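Local coordinates for protein beta-galactosidase (Geobacillus stearothermophilus, PDB 4OIF) that probably hydrolyses terminal non-reducing beta-D-galactose residues of beta-D-galactosides, as a zinc-binding, trimeric enzyme of glycoside hydrolase family 42, at residues A[343-355]-A[632-646]. Residues are numbered along the deposited sequence; the frame is centred on the assembly and turned at random.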
loop_
_atom_site.group_PDB
_atom_site.type_symbol
_atom_site.label_atom_id
_atom_site.label_comp_id
_atom_site.label_asym_id
_atom_site.label_seq_id
_atom_site.Cartn_x
_atom_site.Cartn_y
_atom_site.Cartn_z
ATOM N N PHE A 343 -26.565 -8.804 -24.850
ATOM C CA PHE A 343 -28.007 -8.981 -24.997
ATOM C C PHE A 343 -28.656 -9.368 -23.647
ATOM O O PHE A 343 -29.648 -8.750 -23.186
ATOM C CB PHE A 343 -28.318 -10.031 -26.077
ATOM C CG PHE A 343 -29.755 -10.054 -26.467
ATOM C CD1 PHE A 343 -30.225 -9.218 -27.459
ATOM C CD2 PHE A 343 -30.660 -10.853 -25.783
ATOM C CE1 PHE A 343 -31.570 -9.195 -27.782
ATOM C CE2 PHE A 343 -31.999 -10.841 -26.106
ATOM C CZ PHE A 343 -32.454 -10.007 -27.107
ATOM N N LEU A 344 -28.055 -10.365 -23.007
ATOM C CA LEU A 344 -28.518 -10.897 -21.727
ATOM C C LEU A 344 -28.610 -9.826 -20.651
ATOM O O LEU A 344 -29.664 -9.663 -20.012
ATOM C CB LEU A 344 -27.587 -12.025 -21.276
ATOM C CG LEU A 344 -27.615 -12.541 -19.837
ATOM C CD1 LEU A 344 -28.990 -13.056 -19.417
ATOM C CD2 LEU A 344 -26.543 -13.619 -19.639
ATOM N N SER A 345 -27.512 -9.093 -20.464
ATOM C CA SER A 345 -27.456 -8.038 -19.452
ATOM C C SER A 345 -28.462 -6.905 -19.737
ATOM O O SER A 345 -29.088 -6.364 -18.811
ATOM C CB SER A 345 -26.029 -7.483 -19.332
ATOM O OG SER A 345 -25.608 -6.776 -20.483
ATOM N N SER A 346 -28.640 -6.559 -21.008
ATOM C CA SER A 346 -29.618 -5.532 -21.337
ATOM C C SER A 346 -31.032 -5.982 -20.969
ATOM O O SER A 346 -31.839 -5.212 -20.382
ATOM C CB SER A 346 -29.531 -5.182 -22.819
ATOM O OG SER A 346 -28.201 -4.867 -23.166
ATOM N N MET A 347 -31.333 -7.237 -21.300
ATOM C CA MET A 347 -32.639 -7.777 -20.945
ATOM C C MET A 347 -32.821 -7.794 -19.428
ATOM O O MET A 347 -33.920 -7.513 -18.937
ATOM C CB MET A 347 -32.825 -9.179 -21.521
ATOM C CG MET A 347 -32.838 -9.198 -23.039
ATOM S SD MET A 347 -34.194 -8.230 -23.727
ATOM C CE MET A 347 -33.296 -7.122 -24.798
ATOM N N GLN A 348 -31.751 -8.103 -18.692
ATOM C CA GLN A 348 -31.837 -8.101 -17.234
ATOM C C GLN A 348 -32.168 -6.709 -16.727
ATOM O O GLN A 348 -32.950 -6.538 -15.778
ATOM C CB GLN A 348 -30.544 -8.582 -16.588
ATOM C CG GLN A 348 -30.682 -8.687 -15.076
ATOM C CD GLN A 348 -29.369 -8.887 -14.346
ATOM O OE1 GLN A 348 -28.298 -8.503 -14.832
ATOM N NE2 GLN A 348 -29.447 -9.483 -13.156
ATOM N N MET A 349 -31.570 -5.711 -17.370
ATOM C CA MET A 349 -31.844 -4.334 -17.002
ATOM C C MET A 349 -33.314 -4.004 -17.198
ATOM O O MET A 349 -33.942 -3.421 -16.304
ATOM C CB MET A 349 -30.962 -3.381 -17.802
ATOM C CG MET A 349 -29.550 -3.294 -17.255
ATOM S SD MET A 349 -29.524 -2.520 -15.630
ATOM C CE MET A 349 -27.827 -2.828 -15.151
ATOM N N ILE A 350 -33.870 -4.379 -18.350
ATOM C CA ILE A 350 -35.298 -4.128 -18.574
ATOM C C ILE A 350 -36.175 -4.905 -17.572
ATOM O O ILE A 350 -37.216 -4.429 -17.127
ATOM C CB ILE A 350 -35.712 -4.493 -20.022
ATOM C CG1 ILE A 350 -34.839 -3.730 -21.025
ATOM C CG2 ILE A 350 -37.214 -4.218 -20.277
ATOM C CD1 ILE A 350 -34.941 -2.227 -20.894
ATOM N N ALA A 351 -35.738 -6.099 -17.204
ATOM C CA ALA A 351 -36.544 -6.972 -16.369
ATOM C C ALA A 351 -36.701 -6.436 -14.936
ATOM O O ALA A 351 -37.717 -6.682 -14.286
ATOM C CB ALA A 351 -35.946 -8.366 -16.350
ATOM N N HIS A 352 -35.699 -5.711 -14.449
ATOM C CA HIS A 352 -35.736 -5.193 -13.091
ATOM C C HIS A 352 -36.248 -3.763 -13.058
ATOM O O HIS A 352 -36.253 -3.140 -12.004
ATOM C CB HIS A 352 -34.354 -5.271 -12.437
ATOM C CG HIS A 352 -33.989 -6.641 -11.948
ATOM N ND1 HIS A 352 -34.155 -7.032 -10.636
ATOM C CD2 HIS A 352 -33.473 -7.712 -12.596
ATOM C CE1 HIS A 352 -33.759 -8.285 -10.500
ATOM N NE2 HIS A 352 -33.338 -8.720 -11.674
ATOM N N GLY A 353 -36.701 -3.249 -14.203
ATOM C CA GLY A 353 -37.435 -1.996 -14.212
ATOM C C GLY A 353 -36.998 -0.869 -15.139
ATOM O O GLY A 353 -37.697 0.137 -15.255
ATOM N N SER A 354 -35.866 -1.016 -15.812
ATOM C CA SER A 354 -35.401 0.050 -16.704
ATOM C C SER A 354 -36.271 0.219 -17.955
ATOM O O SER A 354 -36.669 -0.764 -18.586
ATOM C CB SER A 354 -33.958 -0.210 -17.129
ATOM O OG SER A 354 -33.489 0.810 -17.990
ATOM N N ASP A 355 -36.564 1.469 -18.309
ATOM C CA ASP A 355 -37.214 1.775 -19.587
ATOM C C ASP A 355 -36.207 2.280 -20.621
ATOM O O ASP A 355 -36.577 2.955 -21.583
ATOM C CB ASP A 355 -38.336 2.802 -19.405
ATOM C CG ASP A 355 -39.601 2.183 -18.839
ATOM O OD1 ASP A 355 -39.736 0.940 -18.890
ATOM O OD2 ASP A 355 -40.467 2.936 -18.345
ATOM N N ALA A 632 -40.014 -10.363 -13.605
ATOM C CA ALA A 632 -41.171 -9.885 -14.353
ATOM C C ALA A 632 -41.545 -8.411 -14.145
ATOM O O ALA A 632 -41.244 -7.796 -13.117
ATOM C CB ALA A 632 -42.358 -10.745 -14.023
ATOM N N ARG A 633 -42.222 -7.855 -15.141
ATOM C CA ARG A 633 -42.891 -6.573 -14.990
ATOM C C ARG A 633 -44.366 -6.762 -15.289
ATOM O O ARG A 633 -44.738 -7.617 -16.071
ATOM C CB ARG A 633 -42.259 -5.525 -15.894
ATOM C CG ARG A 633 -40.845 -5.202 -15.442
ATOM C CD ARG A 633 -40.165 -4.234 -16.336
ATOM N NE ARG A 633 -40.774 -2.915 -16.276
ATOM C CZ ARG A 633 -40.269 -1.861 -16.899
ATOM N NH1 ARG A 633 -39.156 -2.006 -17.610
ATOM N NH2 ARG A 633 -40.871 -0.679 -16.816
ATOM N N GLN A 634 -45.213 -5.985 -14.637
ATOM C CA GLN A 634 -46.633 -6.251 -14.702
ATOM C C GLN A 634 -47.401 -5.077 -15.273
ATOM O O GLN A 634 -47.289 -3.952 -14.790
ATOM C CB GLN A 634 -47.156 -6.608 -13.311
ATOM C CG GLN A 634 -46.297 -7.643 -12.610
ATOM C CD GLN A 634 -47.002 -8.318 -11.450
ATOM O OE1 GLN A 634 -46.863 -7.911 -10.299
ATOM N NE2 GLN A 634 -47.756 -9.363 -11.751
ATOM N N ALA A 635 -48.172 -5.354 -16.320
ATOM C CA ALA A 635 -49.068 -4.377 -16.929
ATOM C C ALA A 635 -50.500 -4.646 -16.447
ATOM O O ALA A 635 -50.756 -5.683 -15.835
ATOM C CB ALA A 635 -48.972 -4.453 -18.445
ATOM N N PRO A 636 -51.434 -3.710 -16.692
ATOM C CA PRO A 636 -52.812 -4.002 -16.278
ATOM C C PRO A 636 -53.341 -5.274 -16.933
ATOM O O PRO A 636 -53.915 -6.133 -16.266
ATOM C CB PRO A 636 -53.592 -2.780 -16.764
ATOM C CG PRO A 636 -52.586 -1.689 -16.853
ATOM C CD PRO A 636 -51.305 -2.352 -17.256
ATOM N N GLU A 637 -53.107 -5.390 -18.235
ATOM C CA GLU A 637 -53.621 -6.491 -19.030
ATOM C C GLU A 637 -52.748 -7.751 -19.025
ATOM O O GLU A 637 -53.244 -8.831 -19.344
ATOM C CB GLU A 637 -53.821 -6.027 -20.476
ATOM C CG GLU A 637 -52.533 -5.765 -21.259
ATOM C CD GLU A 637 -51.912 -4.395 -20.980
ATOM O OE1 GLU A 637 -52.311 -3.738 -20.000
ATOM O OE2 GLU A 637 -51.024 -3.975 -21.755
ATOM N N CYS A 638 -51.466 -7.632 -18.680
ATOM C CA CYS A 638 -50.590 -8.801 -18.763
ATOM C C CYS A 638 -49.276 -8.733 -17.993
ATOM O O CYS A 638 -48.807 -7.672 -17.583
ATOM C CB CYS A 638 -50.262 -9.093 -20.227
ATOM S SG CYS A 638 -49.201 -7.871 -20.965
ATOM N N ASP A 639 -48.686 -9.906 -17.814
ATOM C CA ASP A 639 -47.365 -10.024 -17.234
ATOM C C ASP A 639 -46.319 -10.142 -18.350
ATOM O O ASP A 639 -46.543 -10.807 -19.358
ATOM C CB ASP A 639 -47.302 -11.230 -16.286
ATOM C CG ASP A 639 -48.066 -10.998 -14.980
ATOM O OD1 ASP A 639 -48.113 -9.844 -14.490
ATOM O OD2 ASP A 639 -48.611 -11.983 -14.438
ATOM N N TYR A 640 -45.196 -9.455 -18.177
ATOM C CA TYR A 640 -44.028 -9.619 -19.036
ATOM C C TYR A 640 -42.931 -10.282 -18.234
ATOM O O TYR A 640 -42.451 -9.739 -17.252
ATOM C CB TYR A 640 -43.526 -8.289 -19.582
ATOM C CG TYR A 640 -44.498 -7.555 -20.459
ATOM C CD1 TYR A 640 -45.165 -6.425 -19.993
ATOM C CD2 TYR A 640 -44.749 -7.980 -21.756
ATOM C CE1 TYR A 640 -46.055 -5.741 -20.799
ATOM C CE2 TYR A 640 -45.632 -7.298 -22.569
ATOM C CZ TYR A 640 -46.283 -6.183 -22.087
ATOM O OH TYR A 640 -47.165 -5.498 -22.891
ATOM N N VAL A 641 -42.529 -11.459 -18.671
ATOM C CA VAL A 641 -41.640 -12.286 -17.900
ATOM C C VAL A 641 -40.347 -12.532 -18.658
ATOM O O VAL A 641 -40.352 -12.884 -19.823
ATOM C CB VAL A 641 -42.338 -13.605 -17.549
ATOM C CG1 VAL A 641 -41.453 -14.459 -16.656
ATOM C CG2 VAL A 641 -43.681 -13.308 -16.863
ATOM N N PHE A 642 -39.231 -12.320 -17.984
ATOM C CA PHE A 642 -37.910 -12.528 -18.554
ATOM C C PHE A 642 -37.298 -13.785 -17.957
ATOM O O PHE A 642 -37.124 -13.882 -16.732
ATOM C CB PHE A 642 -36.997 -11.329 -18.273
ATOM C CG PHE A 642 -37.379 -10.074 -18.992
ATOM C CD1 PHE A 642 -38.512 -9.358 -18.626
ATOM C CD2 PHE A 642 -36.584 -9.583 -20.015
ATOM C CE1 PHE A 642 -38.863 -8.183 -19.291
ATOM C CE2 PHE A 642 -36.925 -8.405 -20.685
ATOM C CZ PHE A 642 -38.069 -7.706 -20.322
ATOM N N ILE A 643 -36.964 -14.737 -18.820
ATOM C CA ILE A 643 -36.275 -15.951 -18.406
ATOM C C ILE A 643 -34.830 -15.898 -18.906
ATOM O O ILE A 643 -34.559 -16.041 -20.097
ATOM C CB ILE A 643 -36.985 -17.204 -18.929
ATOM C CG1 ILE A 643 -38.494 -17.110 -18.651
ATOM C CG2 ILE A 643 -36.381 -18.447 -18.305
ATOM C CD1 ILE A 643 -39.337 -18.254 -19.255
ATOM N N MET A 644 -33.902 -15.696 -17.976
ATOM C CA MET A 644 -32.528 -15.351 -18.314
ATOM C C MET A 644 -31.511 -16.403 -17.858
ATOM O O MET A 644 -31.411 -16.727 -16.675
ATOM C CB MET A 644 -32.190 -13.977 -17.713
ATOM C CG MET A 644 -33.141 -12.883 -18.168
ATOM S SD MET A 644 -33.013 -11.362 -17.211
ATOM C CE MET A 644 -33.650 -11.870 -15.620
ATOM N N ASN A 645 -30.757 -16.942 -18.803
ATOM C CA ASN A 645 -29.746 -17.935 -18.465
ATOM C C ASN A 645 -28.405 -17.281 -18.156
ATOM O O ASN A 645 -27.621 -17.012 -19.057
ATOM C CB ASN A 645 -29.592 -18.946 -19.602
ATOM C CG ASN A 645 -28.608 -20.054 -19.274
ATOM O OD1 ASN A 645 -28.075 -20.134 -18.159
ATOM N ND2 ASN A 645 -28.360 -20.924 -20.250
ATOM N N PHE A 646 -28.139 -17.037 -16.874
ATOM C CA PHE A 646 -26.863 -16.454 -16.482
ATOM C C PHE A 646 -25.801 -17.535 -16.211
ATOM O O PHE A 646 -25.022 -17.423 -15.262
ATOM C CB PHE A 646 -27.041 -15.554 -15.252
ATOM C CG PHE A 646 -27.597 -14.181 -15.571
ATOM C CD1 PHE A 646 -26.812 -13.229 -16.220
ATOM C CD2 PHE A 646 -28.900 -13.834 -15.205
ATOM C CE1 PHE A 646 -27.321 -11.951 -16.506
ATOM C CE2 PHE A 646 -29.407 -12.568 -15.488
ATOM C CZ PHE A 646 -28.608 -11.622 -16.149
#
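NH1 of Arg-633 is gripped by three oxygens where helix 341-351 ends. It donates to Ile-350 O at 3.1 Å, on a lone pair in the carbonyl plane, and to Ser-354 O at 2.9 Å, from above the plane of the Ser-354 carbonyl rather than on a lone pair; its third bond, to Asp-355 OD1, is weak. The same carboxylate oxygen takes the main salt bridge from Arg-633 NH2 (2.9 Å) on its syn side, the carboxylate and guanidinium planes lying 19° apart. A bend at chi3 turns the guanidinium against the Schellman motif that ends the helix, with Gly-353 C above one face toward its rim, and NH2 also bonds Thr-407 O. A methionine in place of Arg-633 would probably leave Asp-355 without its cross-contact charge partner and Ser-354 O without this donor.

Back along the helix, toward its N-terminal side, the contact is apolar. Ala-351 CB rests on one face of the Phe-642 ring in a CH-pi contact, 3.8 Å from the centroid; Ile-350 CG2 approaches CZ of that ring obliquely, and Met-347 SD lies at its edge. Met-644 SD reaches Gln-348 CA (3.5 Å). Leu-344, whose CG is swung opposite its amide nitrogen (chi1 165°), lays CD1 over a face of Phe-646, 3.7 Å from the centroid, while the Gln-348 side chain crosses Phe-646 at about a right angle.

This buried seam joins the TIM barrel to the C-terminal domain: the helix packs across the hairpin of strands 628-634 and 638-645, running at 146° to the latter, with strand 679-685 touching Leu-344 and Phe-642, and barrel helix 296-312 meeting Phe-646.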